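Local coordinates for tyrosinase (Aspergillus oryzae, PDB 6JU4), which probably oxidises L-tyrosine and L-dopa to L-dopaquinone with molecular oxygen, using a pair of copper ions held by histidines, at residues 41-46 and 177-182; 168-173 and 260-265; 470-475 and 582-587. All coordinates share one frame; numbering follows the deposited sequence. Where two conformers were deposited one is given.

In the fold
Contacts 1 and 2 belong to the copper-binding, largely helical part of the chain, and contact 3 to the C-terminal beta domain of the pro-enzyme. Along the sequence the first two interlock, their segments alternating in the order 41-46, 168-173, 177-182, 260-265, whereas 470-475 and 582-587 follow after both have closed. The centres of contacts 1 and 2 lie about 21 Å apart, and the two touch where Leu173 packs on Leu43 and Val179. Contact 3 is about 28 Å from contact 2 and about 47 Å from contact 1, centre to centre, contact 1 being on the opposite side of the chain's centre. Contacts 1 and 2 thus lie near the subunit interface, contact 2 closest to the coppers.

Contact 1 of 3, residues 41-46 and 177-182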
ATOM      1  N   ILE B  41     -10.956  22.076  16.449  1.00 17.65           N
ATOM      2  CA  ILE B  41     -10.171  23.211  15.982  1.00 15.84           C
ATOM      3  C   ILE B  41      -8.704  22.872  15.899  1.00 14.20           C
ATOM      4  O   ILE B  41      -8.067  23.263  14.913  1.00 14.78           O
ATOM      5  CB  ILE B  41     -10.440  24.439  16.895  1.00 16.77           C
ATOM      6  CG1 ILE B  41     -11.891  24.892  16.757  1.00 19.38           C
ATOM      7  CG2 ILE B  41      -9.477  25.559  16.563  1.00 17.17           C
ATOM      8  CD1 ILE B  41     -12.338  25.919  17.772  1.00 28.85           C
ATOM      9  N   GLN B  42      -8.131  22.168  16.876  1.00 15.35           N
ATOM     10  CA  GLN B  42      -6.684  21.904  16.788  1.00 13.64           C
ATOM     11  C   GLN B  42      -6.367  21.052  15.567  1.00 11.94           C
ATOM     12  O   GLN B  42      -5.359  21.309  14.890  1.00 13.39           O
ATOM     13  CB  GLN B  42      -6.121  21.237  18.049  1.00 14.93           C
ATOM     14  CG  GLN B  42      -5.891  22.192  19.201  1.00 14.46           C
ATOM     15  CD  GLN B  42      -5.168  21.546  20.365  1.00 15.04           C
ATOM     16  OE1 GLN B  42      -4.384  20.608  20.185  1.00 16.52           O
ATOM     17  NE2 GLN B  42      -5.414  22.051  21.568  1.00 22.17           N
ATOM     18  N   LEU B  43      -7.190  20.044  15.279  1.00 12.83           N
ATOM     19  CA  LEU B  43      -6.949  19.222  14.082  1.00 11.94           C
ATOM     20  C   LEU B  43      -7.002  20.087  12.833  1.00 10.13           C
ATOM     21  O   LEU B  43      -6.142  20.013  11.962  1.00 11.52           O
ATOM     22  CB  LEU B  43      -7.980  18.092  13.978  1.00 12.99           C
ATOM     23  CG  LEU B  43      -7.950  17.231  12.705  1.00 15.69           C
ATOM     24  CD1 LEU B  43      -6.597  16.551  12.550  1.00 16.30           C
ATOM     25  CD2 LEU B  43      -9.086  16.217  12.746  1.00 19.15           C
ATOM     26  N   THR B  44      -8.030  20.917  12.754  1.00 11.23           N
ATOM     27  CA  THR B  44      -8.186  21.802  11.604  1.00 11.34           C
ATOM     28  C   THR B  44      -6.980  22.722  11.477  1.00 12.25           C
ATOM     29  O   THR B  44      -6.435  22.900  10.382  1.00 12.30           O
ATOM     30  CB  THR B  44      -9.468  22.655  11.772  1.00 11.96           C
ATOM     31  OG1 THR B  44     -10.604  21.781  11.768  1.00 13.99           O
ATOM     32  CG2 THR B  44      -9.611  23.641  10.636  1.00 13.09           C
ATOM     33  N   LEU B  45      -6.580  23.352  12.587  1.00 11.31           N
ATOM     34  CA  LEU B  45      -5.434  24.264  12.527  1.00 11.09           C
ATOM     35  C   LEU B  45      -4.177  23.534  12.064  1.00 10.53           C
ATOM     36  O   LEU B  45      -3.433  24.087  11.254  1.00 12.09           O
ATOM     37  CB  LEU B  45      -5.142  24.874  13.901  1.00 13.73           C
ATOM     38  CG  LEU B  45      -6.091  25.996  14.341  1.00 12.62           C
ATOM     39  CD1 LEU B  45      -5.808  26.331  15.798  1.00 16.93           C
ATOM     40  CD2 LEU B  45      -5.917  27.206  13.438  1.00 15.05           C
ATOM     41  N   PHE B  46      -3.908  22.327  12.555  1.00 10.95           N
ATOM     42  CA  PHE B  46      -2.679  21.619  12.182  1.00 10.20           C
ATOM     43  C   PHE B  46      -2.753  21.260  10.702  1.00 10.30           C
ATOM     44  O   PHE B  46      -1.796  21.459   9.953  1.00 11.40           O
ATOM     45  CB  PHE B  46      -2.506  20.369  13.039  1.00 11.43           C
ATOM     46  CG  PHE B  46      -1.197  19.614  12.940  1.00 12.56           C
ATOM     47  CD1 PHE B  46      -0.083  20.073  12.260  1.00 15.08           C
ATOM     48  CD2 PHE B  46      -1.062  18.375  13.580  1.00 14.56           C
ATOM     49  CE1 PHE B  46       1.105  19.354  12.218  1.00 16.03           C
ATOM     50  CE2 PHE B  46       0.106  17.639  13.520  1.00 16.23           C
ATOM     51  CZ  PHE B  46       1.206  18.112  12.813  1.00 17.94           C
ATOM     52  N   PRO B 177      -5.564   9.033   3.715  1.00  9.85           N
ATOM     53  CA  PRO B 177      -5.313   9.953   2.606  1.00 10.19           C
ATOM     54  C   PRO B 177      -5.991  11.309   2.738  1.00 11.24           C
ATOM     55  O   PRO B 177      -5.426  12.299   2.246  1.00 10.80           O
ATOM     56  CB  PRO B 177      -5.902   9.207   1.403  1.00 11.26           C
ATOM     57  CG  PRO B 177      -5.746   7.754   1.773  1.00 11.61           C
ATOM     58  CD  PRO B 177      -6.057   7.722   3.259  1.00 11.66           C
ATOM     59  N   MET B 178      -7.162  11.337   3.361  1.00  9.57           N
ATOM     60  CA  MET B 178      -7.937  12.575   3.515  1.00 11.69           C
ATOM     61  C   MET B 178      -8.296  12.795   4.983  1.00 11.79           C
ATOM     62  O   MET B 178      -8.290  11.844   5.761  1.00 16.28           O
ATOM     63  CB  MET B 178      -9.234  12.536   2.706  1.00 12.61           C
ATOM     64  CG  MET B 178      -9.067  12.132   1.254  1.00 14.38           C
ATOM     65  SD  MET B 178      -8.259  13.410   0.259  1.00 15.87           S
ATOM     66  CE  MET B 178      -9.649  14.548   0.091  1.00 17.85           C
ATOM     67  N   VAL B 179      -8.634  14.033   5.310  1.00 10.99           N
ATOM     68  CA  VAL B 179      -9.053  14.362   6.675  1.00 12.55           C
ATOM     69  C   VAL B 179     -10.107  15.456   6.631  1.00 14.94           C
ATOM     70  O   VAL B 179     -10.033  16.380   5.820  1.00 14.36           O
ATOM     71  CB  VAL B 179      -7.842  14.767   7.535  1.00 14.72           C
ATOM     72  CG1 VAL B 179      -7.086  15.917   6.895  1.00 16.49           C
ATOM     73  CG2 VAL B 179      -8.273  15.077   8.956  1.00 17.39           C
ATOM     74  N   LYS B 180     -11.110  15.318   7.483  1.00 15.84           N
ATOM     75  CA  LYS B 180     -12.203  16.272   7.599  1.00 16.13           C
ATOM     76  C   LYS B 180     -11.795  17.431   8.500  1.00 18.01           C
ATOM     77  O   LYS B 180     -11.308  17.199   9.606  1.00 20.90           O
ATOM     78  CB  LYS B 180     -13.427  15.598   8.215  1.00 20.74           C
ATOM     79  CG  LYS B 180     -14.277  14.783   7.262  1.00 31.71           C
ATOM     80  CD  LYS B 180     -15.427  14.144   8.036  1.00 39.62           C
ATOM     81  CE  LYS B 180     -16.617  15.078   8.167  1.00 45.62           C
ATOM     82  NZ  LYS B 180     -17.835  14.399   8.694  1.00 45.71           N
ATOM     83  N   VAL B 181     -12.009  18.644   7.994  1.00 18.83           N
ATOM     84  CA  VAL B 181     -11.652  19.827   8.759  1.00 16.15           C
ATOM     85  C   VAL B 181     -12.859  20.751   8.847  1.00 17.04           C
ATOM     86  O   VAL B 181     -13.755  20.709   8.005  1.00 19.78           O
ATOM     87  CB  VAL B 181     -10.474  20.623   8.160  1.00 21.17           C
ATOM     88  CG1 VAL B 181      -9.179  19.822   8.211  1.00 29.35           C
ATOM     89  CG2 VAL B 181     -10.738  21.071   6.727  1.00 23.68           C
ATOM     90  N   LEU B 182     -12.846  21.576   9.893  1.00 14.22           N
ATOM     91  CA  LEU B 182     -13.880  22.594  10.052  1.00 14.75           C
ATOM     92  C   LEU B 182     -13.683  23.716   9.035  1.00 15.03           C
ATOM     93  O   LEU B 182     -12.571  23.960   8.568  1.00 21.42           O
ATOM     94  CB  LEU B 182     -13.806  23.204  11.448  1.00 17.04           C
ATOM     95  CG  LEU B 182     -14.094  22.310  12.648  1.00 16.82           C
ATOM     96  CD1 LEU B 182     -13.780  23.031  13.954  1.00 20.63           C
ATOM     97  CD2 LEU B 182     -15.550  21.842  12.623  1.00 24.59           C
TER
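With its OG1 anti to the carbonyl carbon (chi1 -64°), Thr44 turns its hydroxyl from helix 41-46 onto the end of strand 178-182, where Leu182 brings its side chain across the threonine at about a right angle. The hydroxyl oxygen accepts the amide of Leu182 in a nearly straight bond, Leu182 N to Thr44 OG1 2.9 Å with 166° at the hydrogen. The same oxygen bonds to the carbonyl of Arg40, just before the helical segment, so it is held from both sides of the contact and its rotation is fixed. Thr44 OG1 also lies 3.5 Å from Leu182 CB, and its methyl CG2 rests 3.6 Å from Leu182 O. Val181 adds its CB, 3.8 Å from Thr44 OG1; the threonine side chain thus packs against Val181 and Leu182 at the end of the strand.

Apolar contacts flank this bond. On one side the branch end CD1 of Leu182 meets Ile41 CG1 at 3.9 Å; on the other, Leu43 CD2 meets Val179 CG2 at 4.0 Å, the two side chains running antiparallel. The helix and strand axes approach to 7.2 Å at an angle of 107°, so the strand runs across the helix.

Strand 178-182 pairs antiparallel with strand 190-194 in a two-stranded sheet, and Arg40 reaches back to the carbonyl of Lys180. Trp138 of helix 135-144 packs on Ile41, Thr44 and Leu45, while helix 103-129 receives Leu45 and Phe46.

Contact 2 of 3, residues 168-173 and 260-265; sequences LRLPIL and RANLAL
Ala261 meets Leu170 at the start of the helical segment, its methyl CB lying 3.8 Å from Leu170 CD2 and equally near CD1, so that the leucine fork rests on the small side chain. One residue on, Asn262 supplies the polar core. Its CG stands beside the backbone N (chi1 -77°), which carries the amide out to the extended loop 168-173. There Asn262 OD1 accepts the amide of Leu170, Leu170 N to Asn262 OD1 2.8 Å, almost straight at the hydrogen (176°), although the donor is tilted 31° from the carbonyl plane. Leu170 CD1 lies 3.2 Å from Asn262 OD1. The other end of the amide is used as well: ND2 donates to a water, 3.0 Å from Asn262 ND2, which in turn donates to Leu170 O. One side chain therefore bonds the N-H of Leu170 directly and its C=O through one bound water. The Arg169 chain passes obliquely by ND2, with its CG 3.7 Å from Asn262 ND2, on its way to Glu167, the salt-bridge partner of its NE, and to the carbonyl of Asn245 of the second subunit.

Leu265, a turn further along, pushes its CD2 into the corner between Leu168 and Arg169, 3.7 Å from Leu168 CB; the Leu168 CD1 branch reaches back to the Leu265 carbonyl. Leu283 of helix 282-292 packs on both leucines, and the side chain of Leu265 lies about 9 Å from that of the copper ligand His336.

A loop with no regular structure is thus pinned to helix 258-265 by an asparagine that imitates a backbone partner. With OD1 bonded to an amide and ND2 to a water, the two ends of this buried group are distinguished, which should fix the orientation of its plane.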
ATOM      1  N   LEU B 168       2.165  -2.759  17.571  1.00 10.33           N
ATOM      2  CA  LEU B 168       2.674  -1.410  17.314  1.00 11.71           C
ATOM      3  C   LEU B 168       2.142  -0.921  15.977  1.00 12.17           C
ATOM      4  O   LEU B 168       1.940  -1.751  15.086  1.00 12.49           O
ATOM      5  CB  LEU B 168       4.203  -1.482  17.319  1.00 10.93           C
ATOM      6  CG  LEU B 168       4.824  -2.055  18.592  1.00 12.01           C
ATOM      7  CD1 LEU B 168       6.355  -1.944  18.565  1.00 12.67           C
ATOM      8  CD2 LEU B 168       4.269  -1.332  19.809  1.00 13.02           C
ATOM      9  N   ARG B 169       1.880   0.372  15.805  1.00 10.21           N
ATOM     10  CA  ARG B 169       1.375   0.832  14.513  1.00 10.18           C
ATOM     11  C   ARG B 169       1.806   2.256  14.197  1.00  9.06           C
ATOM     12  O   ARG B 169       2.011   3.044  15.118  1.00 11.07           O
ATOM     13  CB  ARG B 169      -0.165   0.844  14.507  1.00 11.82           C
ATOM     14  CG  ARG B 169      -0.820  -0.521  14.610  1.00 12.03           C
ATOM     15  CD  ARG B 169      -2.329  -0.380  14.478  1.00 12.32           C
ATOM     16  NE  ARG B 169      -2.992  -1.684  14.463  1.00 12.61           N
ATOM     17  CZ  ARG B 169      -4.304  -1.866  14.504  1.00 12.92           C
ATOM     18  NH1 ARG B 169      -5.114  -0.816  14.604  1.00 14.50           N
ATOM     19  NH2 ARG B 169      -4.820  -3.088  14.458  1.00 15.56           N
ATOM     20  N   LEU B 170       1.864   2.554  12.905  1.00  9.66           N
ATOM     21  CA  LEU B 170       1.926   3.957  12.476  1.00 10.00           C
ATOM     22  C   LEU B 170       0.697   4.707  12.971  1.00  8.65           C
ATOM     23  O   LEU B 170      -0.366   4.101  13.167  1.00 10.01           O
ATOM     24  CB  LEU B 170       2.002   3.982  10.957  1.00 11.52           C
ATOM     25  CG  LEU B 170       3.362   3.819  10.280  1.00 15.91           C
ATOM     26  CD1 LEU B 170       4.117   2.593  10.743  1.00 22.91           C
ATOM     27  CD2 LEU B 170       3.101   3.762   8.771  1.00 17.50           C
ATOM     28  N   PRO B 171       0.794   6.021  13.164  1.00  9.36           N
ATOM     29  CA  PRO B 171      -0.369   6.778  13.644  1.00  9.96           C
ATOM     30  C   PRO B 171      -1.576   6.622  12.735  1.00 10.38           C
ATOM     31  O   PRO B 171      -1.439   6.589  11.509  1.00 10.74           O
ATOM     32  CB  PRO B 171       0.091   8.235  13.581  1.00 13.39           C
ATOM     33  CG  PRO B 171       1.577   8.159  13.623  1.00 12.30           C
ATOM     34  CD  PRO B 171       1.991   6.872  12.971  1.00  9.89           C
ATOM     35  N   ILE B 172      -2.763   6.618  13.339  1.00  9.67           N
ATOM     36  CA  ILE B 172      -3.996   6.587  12.553  1.00 10.89           C
ATOM     37  C   ILE B 172      -3.971   7.622  11.443  1.00 11.65           C
ATOM     38  O   ILE B 172      -4.245   7.369  10.275  1.00 10.99           O
ATOM     39  CB  ILE B 172      -5.213   6.851  13.460  1.00 11.84           C
ATOM     40  CG1 ILE B 172      -5.354   5.766  14.540  1.00 13.95           C
ATOM     41  CG2 ILE B 172      -6.489   6.961  12.637  1.00 12.99           C
ATOM     42  CD1 ILE B 172      -6.290   6.161  15.668  1.00 15.53           C
ATOM     43  N   LEU B 173      -3.624   8.854  11.836  1.00 12.38           N
ATOM     44  CA  LEU B 173      -3.686   9.968  10.896  1.00 12.81           C
ATOM     45  C   LEU B 173      -2.749   9.801   9.712  1.00 12.10           C
ATOM     46  O   LEU B 173      -3.066  10.244   8.607  1.00 14.72           O
ATOM     47  CB  LEU B 173      -3.297  11.268  11.615  1.00 16.37           C
ATOM     48  CG  LEU B 173      -4.434  12.231  11.862  1.00 22.74           C
ATOM     49  CD1 LEU B 173      -3.925  13.473  12.580  1.00 20.97           C
ATOM     50  CD2 LEU B 173      -5.155  12.641  10.578  1.00 19.47           C
ATOM     51  N   ARG B 260       2.456  -2.618   5.444  1.00 10.74           N
ATOM     52  CA  ARG B 260       3.803  -3.203   5.400  1.00 10.85           C
ATOM     53  C   ARG B 260       4.740  -2.576   6.430  1.00 10.59           C
ATOM     54  O   ARG B 260       5.526  -3.271   7.111  1.00 11.78           O
ATOM     55  CB  ARG B 260       4.364  -3.086   3.983  1.00 11.25           C
ATOM     56  CG  ARG B 260       5.813  -3.566   3.918  1.00 11.76           C
ATOM     57  CD  ARG B 260       5.871  -5.068   4.068  0.67 10.63           C
ATOM     58  NE  ARG B 260       7.216  -5.624   4.049  0.67 12.65           N
ATOM     59  CZ  ARG B 260       7.981  -5.783   5.115  0.67 12.29           C
ATOM     60  NH1 ARG B 260       7.535  -5.395   6.305  0.67 10.04           N
ATOM     61  NH2 ARG B 260       9.185  -6.329   5.002  0.67 14.58           N
ATOM     62  N   ALA B 261       4.623  -1.267   6.618  1.00 10.09           N
ATOM     63  CA  ALA B 261       5.408  -0.588   7.646  1.00  9.97           C
ATOM     64  C   ALA B 261       5.021  -1.093   9.020  1.00  9.97           C
ATOM     65  O   ALA B 261       5.892  -1.343   9.847  1.00 10.55           O
ATOM     66  CB  ALA B 261       5.246   0.921   7.526  1.00 10.56           C
ATOM     67  N   ASN B 262       3.726  -1.299   9.283  1.00 10.10           N
ATOM     68  CA  ASN B 262       3.288  -1.832  10.571  1.00  9.09           C
ATOM     69  C   ASN B 262       3.888  -3.220  10.781  1.00  9.83           C
ATOM     70  O   ASN B 262       4.336  -3.544  11.899  1.00 12.04           O
ATOM     71  CB  ASN B 262       1.772  -1.918  10.695  1.00  9.92           C
ATOM     72  CG  ASN B 262       1.109  -0.580  10.956  1.00  9.63           C
ATOM     73  OD1 ASN B 262       1.787   0.446  11.090  1.00 11.93           O
ATOM     74  ND2 ASN B 262      -0.218  -0.562  10.989  1.00 11.44           N
ATOM     75  N   LEU B 263       3.933  -4.030   9.734  1.00  9.23           N
ATOM     76  CA  LEU B 263       4.523  -5.367   9.884  1.00 10.21           C
ATOM     77  C   LEU B 263       5.972  -5.239  10.315  1.00  9.12           C
ATOM     78  O   LEU B 263       6.416  -5.941  11.229  1.00 10.90           O
ATOM     79  CB  LEU B 263       4.404  -6.132   8.559  1.00 10.88           C
ATOM     80  CG  LEU B 263       5.086  -7.509   8.511  1.00 11.35           C
ATOM     81  CD1 LEU B 263       4.490  -8.428   9.568  1.00 13.57           C
ATOM     82  CD2 LEU B 263       4.965  -8.123   7.123  1.00 12.72           C
ATOM     83  N   ALA B 264       6.723  -4.363   9.636  1.00  9.62           N
ATOM     84  CA  ALA B 264       8.138  -4.200   9.991  1.00  9.49           C
ATOM     85  C   ALA B 264       8.287  -3.707  11.420  1.00 10.44           C
ATOM     86  O   ALA B 264       9.181  -4.173  12.127  1.00 10.39           O
ATOM     87  CB  ALA B 264       8.820  -3.274   8.992  1.00 10.55           C
ATOM     88  N   LEU B 265       7.421  -2.769  11.807  1.00 10.13           N
ATOM     89  CA  LEU B 265       7.478  -2.200  13.164  1.00  9.29           C
ATOM     90  C   LEU B 265       7.286  -3.253  14.244  1.00 10.58           C
ATOM     91  O   LEU B 265       7.782  -3.052  15.360  1.00 11.56           O
ATOM     92  CB  LEU B 265       6.432  -1.096  13.295  1.00 11.45           C
ATOM     93  CG  LEU B 265       6.661   0.009  14.303  1.00 20.32           C
ATOM     94  CD1 LEU B 265       7.793   0.922  13.809  1.00 20.60           C
ATOM     95  CD2 LEU B 265       5.365   0.756  14.575  1.00 27.49           C
TER
HETATM   96  O   HOH W   1      -1.703   1.981  11.615  1.00 12.06           O

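Contact 3 of 3, residues 470-475 and 582-587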
ATOM      1  N   GLU B 470      17.333 -15.079  33.930  1.00 30.73           N
ATOM      2  CA  GLU B 470      18.585 -14.717  33.286  1.00 28.58           C
ATOM      3  C   GLU B 470      18.288 -13.922  32.018  1.00 23.28           C
ATOM      4  O   GLU B 470      17.172 -13.972  31.500  1.00 25.89           O
ATOM      5  CB  GLU B 470      19.434 -15.935  32.947  1.00 35.46           C
ATOM      6  CG  GLU B 470      18.836 -16.813  31.861  1.00 42.44           C
ATOM      7  CD  GLU B 470      19.029 -18.292  32.137  1.00 47.54           C
ATOM      8  OE1 GLU B 470      18.453 -18.784  33.130  1.00 58.28           O
ATOM      9  OE2 GLU B 470      19.750 -18.955  31.361  1.00 49.12           O
ATOM     10  N   ASP B 471      19.285 -13.169  31.570  1.00 16.68           N
ATOM     11  CA  ASP B 471      19.072 -12.321  30.398  1.00 14.95           C
ATOM     12  C   ASP B 471      20.152 -12.614  29.368  1.00 12.79           C
ATOM     13  O   ASP B 471      21.273 -12.971  29.730  1.00 17.03           O
ATOM     14  CB  ASP B 471      19.081 -10.837  30.803  1.00 15.64           C
ATOM     15  CG  ASP B 471      18.567  -9.971  29.660  1.00 14.63           C
ATOM     16  OD1 ASP B 471      17.537 -10.334  29.054  1.00 17.39           O
ATOM     17  OD2 ASP B 471      19.171  -8.929  29.326  1.00 18.72           O
ATOM     18  N   TYR B 472      19.810 -12.468  28.092  1.00 13.59           N
ATOM     19  CA  TYR B 472      20.779 -12.517  27.007  1.00 13.04           C
ATOM     20  C   TYR B 472      20.585 -11.276  26.118  1.00 12.73           C
ATOM     21  O   TYR B 472      19.464 -10.897  25.830  1.00 12.63           O
ATOM     22  CB  TYR B 472      20.632 -13.765  26.137  1.00 14.23           C
ATOM     23  CG  TYR B 472      20.900 -15.073  26.822  1.00 15.07           C
ATOM     24  CD1 TYR B 472      19.942 -15.631  27.663  1.00 18.11           C
ATOM     25  CD2 TYR B 472      22.116 -15.741  26.654  1.00 15.42           C
ATOM     26  CE1 TYR B 472      20.175 -16.829  28.299  1.00 19.51           C
ATOM     27  CE2 TYR B 472      22.352 -16.950  27.297  1.00 17.62           C
ATOM     28  CZ  TYR B 472      21.376 -17.481  28.117  1.00 20.65           C
ATOM     29  OH  TYR B 472      21.562 -18.672  28.794  1.00 24.97           O
ATOM     30  N   ILE B 473      21.718 -10.714  25.690  1.00 13.20           N
ATOM     31  CA  ILE B 473      21.747  -9.607  24.750  1.00 12.54           C
ATOM     32  C   ILE B 473      22.747  -9.910  23.649  1.00 12.61           C
ATOM     33  O   ILE B 473      23.715 -10.657  23.873  1.00 13.27           O
ATOM     34  CB  ILE B 473      22.097  -8.276  25.436  1.00 12.72           C
ATOM     35  CG1 ILE B 473      23.425  -8.328  26.182  1.00 14.96           C
ATOM     36  CG2 ILE B 473      20.945  -7.819  26.331  1.00 15.75           C
ATOM     37  CD1 ILE B 473      23.793  -7.024  26.849  1.00 20.22           C
ATOM     38  N   LEU B 474      22.492  -9.342  22.471  1.00 10.84           N
ATOM     39  CA  LEU B 474      23.458  -9.347  21.384  1.00 11.48           C
ATOM     40  C   LEU B 474      24.101  -7.962  21.275  1.00 12.05           C
ATOM     41  O   LEU B 474      23.410  -6.933  21.240  1.00 13.29           O
ATOM     42  CB  LEU B 474      22.767  -9.682  20.056  1.00 12.50           C
ATOM     43  CG  LEU B 474      22.317 -11.144  19.944  1.00 12.41           C
ATOM     44  CD1 LEU B 474      21.121 -11.281  19.008  1.00 15.69           C
ATOM     45  CD2 LEU B 474      23.483 -11.995  19.469  1.00 13.13           C
ATOM     46  N   SER B 475      25.418  -7.921  21.214  1.00 11.52           N
ATOM     47  CA  SER B 475      26.147  -6.698  20.897  1.00 12.17           C
ATOM     48  C   SER B 475      26.505  -6.674  19.412  1.00 12.66           C
ATOM     49  O   SER B 475      26.852  -7.718  18.824  1.00 13.57           O
ATOM     50  CB  SER B 475      27.393  -6.619  21.785  1.00 12.48           C
ATOM     51  OG  SER B 475      28.225  -7.748  21.534  1.00 14.43           O
ATOM     52  N   VAL B 582      29.762  -9.279  16.195  1.00 13.13           N
ATOM     53  CA  VAL B 582      28.549  -9.687  16.898  1.00 13.21           C
ATOM     54  C   VAL B 582      28.929 -10.640  18.024  1.00 14.48           C
ATOM     55  O   VAL B 582      29.783 -11.510  17.832  1.00 17.72           O
ATOM     56  CB  VAL B 582      27.544 -10.372  15.961  1.00 13.49           C
ATOM     57  CG1 VAL B 582      26.301 -10.778  16.743  1.00 17.56           C
ATOM     58  CG2 VAL B 582      27.170  -9.410  14.836  1.00 17.09           C
ATOM     59  N   ALA B 583      28.330 -10.447  19.188  1.00 13.99           N
ATOM     60  CA  ALA B 583      28.559 -11.360  20.295  1.00 13.74           C
ATOM     61  C   ALA B 583      27.291 -11.527  21.127  1.00 12.53           C
ATOM     62  O   ALA B 583      26.430 -10.647  21.150  1.00 12.37           O
ATOM     63  CB  ALA B 583      29.719 -10.894  21.159  1.00 16.53           C
ATOM     64  N   LEU B 584      27.189 -12.694  21.745  1.00 12.75           N
ATOM     65  CA  LEU B 584      26.068 -12.992  22.644  1.00 13.04           C
ATOM     66  C   LEU B 584      26.541 -12.921  24.092  1.00 13.91           C
ATOM     67  O   LEU B 584      27.604 -13.497  24.374  1.00 13.97           O
ATOM     68  CB  LEU B 584      25.514 -14.378  22.335  1.00 13.86           C
ATOM     69  CG  LEU B 584      24.267 -14.829  23.112  1.00 14.94           C
ATOM     70  CD1 LEU B 584      23.067 -13.938  22.843  1.00 15.28           C
ATOM     71  CD2 LEU B 584      23.961 -16.289  22.783  1.00 15.90           C
ATOM     72  N   HIS B 585      25.810 -12.229  24.956  1.00 13.99           N
ATOM     73  CA  HIS B 585      26.168 -12.046  26.354  1.00 14.38           C
ATOM     74  C   HIS B 585      25.029 -12.496  27.275  1.00 13.81           C
ATOM     75  O   HIS B 585      23.850 -12.376  26.920  1.00 14.84           O
ATOM     76  CB  HIS B 585      26.533 -10.590  26.671  1.00 15.54           C
ATOM     77  CG  HIS B 585      27.496 -10.014  25.686  1.00 14.80           C
ATOM     78  ND1 HIS B 585      28.845  -9.877  25.894  1.00 15.65           N
ATOM     79  CD2 HIS B 585      27.251  -9.524  24.442  1.00 15.45           C
ATOM     80  CE1 HIS B 585      29.402  -9.330  24.822  1.00 16.90           C
ATOM     81  NE2 HIS B 585      28.451  -9.110  23.919  1.00 16.35           N
ATOM     82  N   LYS B 586      25.429 -13.016  28.444  1.00 15.12           N
ATOM     83  CA  LYS B 586      24.501 -13.550  29.420  1.00 15.90           C
ATOM     84  C   LYS B 586      24.736 -12.960  30.798  1.00 15.60           C
ATOM     85  O   LYS B 586      25.870 -12.766  31.231  1.00 16.66           O
ATOM     86  CB  LYS B 586      24.640 -15.074  29.484  1.00 19.19           C
ATOM     87  CG  LYS B 586      23.839 -15.733  30.590  1.00 21.94           C
ATOM     88  CD  LYS B 586      24.016 -17.245  30.601  1.00 25.17           C
ATOM     89  CE  LYS B 586      23.266 -17.864  31.773  1.00 33.62           C
ATOM     90  NZ  LYS B 586      23.399 -19.340  31.835  1.00 44.90           N
ATOM     91  N   THR B 587      23.651 -12.746  31.533  1.00 15.51           N
ATOM     92  CA  THR B 587      23.767 -12.518  32.974  1.00 19.26           C
ATOM     93  C   THR B 587      22.764 -13.373  33.730  1.00 20.05           C
ATOM     94  O   THR B 587      21.737 -13.724  33.138  1.00 21.23           O
ATOM     95  CB  THR B 587      23.511 -11.030  33.286  1.00 20.35           C
ATOM     96  OG1 THR B 587      23.828 -10.752  34.662  1.00 24.02           O
ATOM     97  CG2 THR B 587      22.040 -10.693  33.099  1.00 24.48           C
TER
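Ser475 OG is gripped from the paired strand by the ring of His585, which meets it edge-on and in plane at 2.8 Å from His585 NE2; either partner could be the donor. The serine hydroxyl stands between its own backbone N and carbonyl carbon (chi1 60°), which points it over the neighbouring strand toward the imidazole; a weak bond of 3.4 Å from Ser475 OG to Ala583 O is also possible. The serine and histidine share one face of the sheet with Ile473, whose CG1 packs at 3.9 Å on His585 CB.

Strands 470-475 and 582-587 are antiparallel neighbours, joined by six backbone hydrogen bonds. Asp471 with Thr587, Ile473 with His585 and Ser475 with Ala583 are the hydrogen-bonded pairs, alternating with the non-hydrogen-bonded pairs Tyr472 with Lys586 and Leu474 with Leu584.

On the other face, the Lys586 chain runs alongside Tyr472 in the same direction. The lysine chain is extended, with CG anti to the backbone N (chi1 173°), and its CG sits over the ring face in a CH-pi contact, 4.2 Å from the Tyr472 ring centroid and 26° off the normal. The amine ends near Glu470 in a long salt bridge, Lys586 NZ to Glu470 OE2 3.7 Å. Tyr472 OH donates to that same Glu470 oxygen on its anti lone pair, and is itself bonded to Lys553. Further along this face, Leu474 CD2 meets Leu584 CD1 at 3.9 Å.

Both strands lie inside the mixed sheet of the C-terminal domain, 470-478 between 538-544 and 580-588, and 580-588 between 470-478 and 604-611. Helix 546-555 packs on the face of Tyr472 and Leu584 through Val549, while Asp471 reaches out to Tyr603 and, by a salt bridge, to Arg289 of helix 282-292.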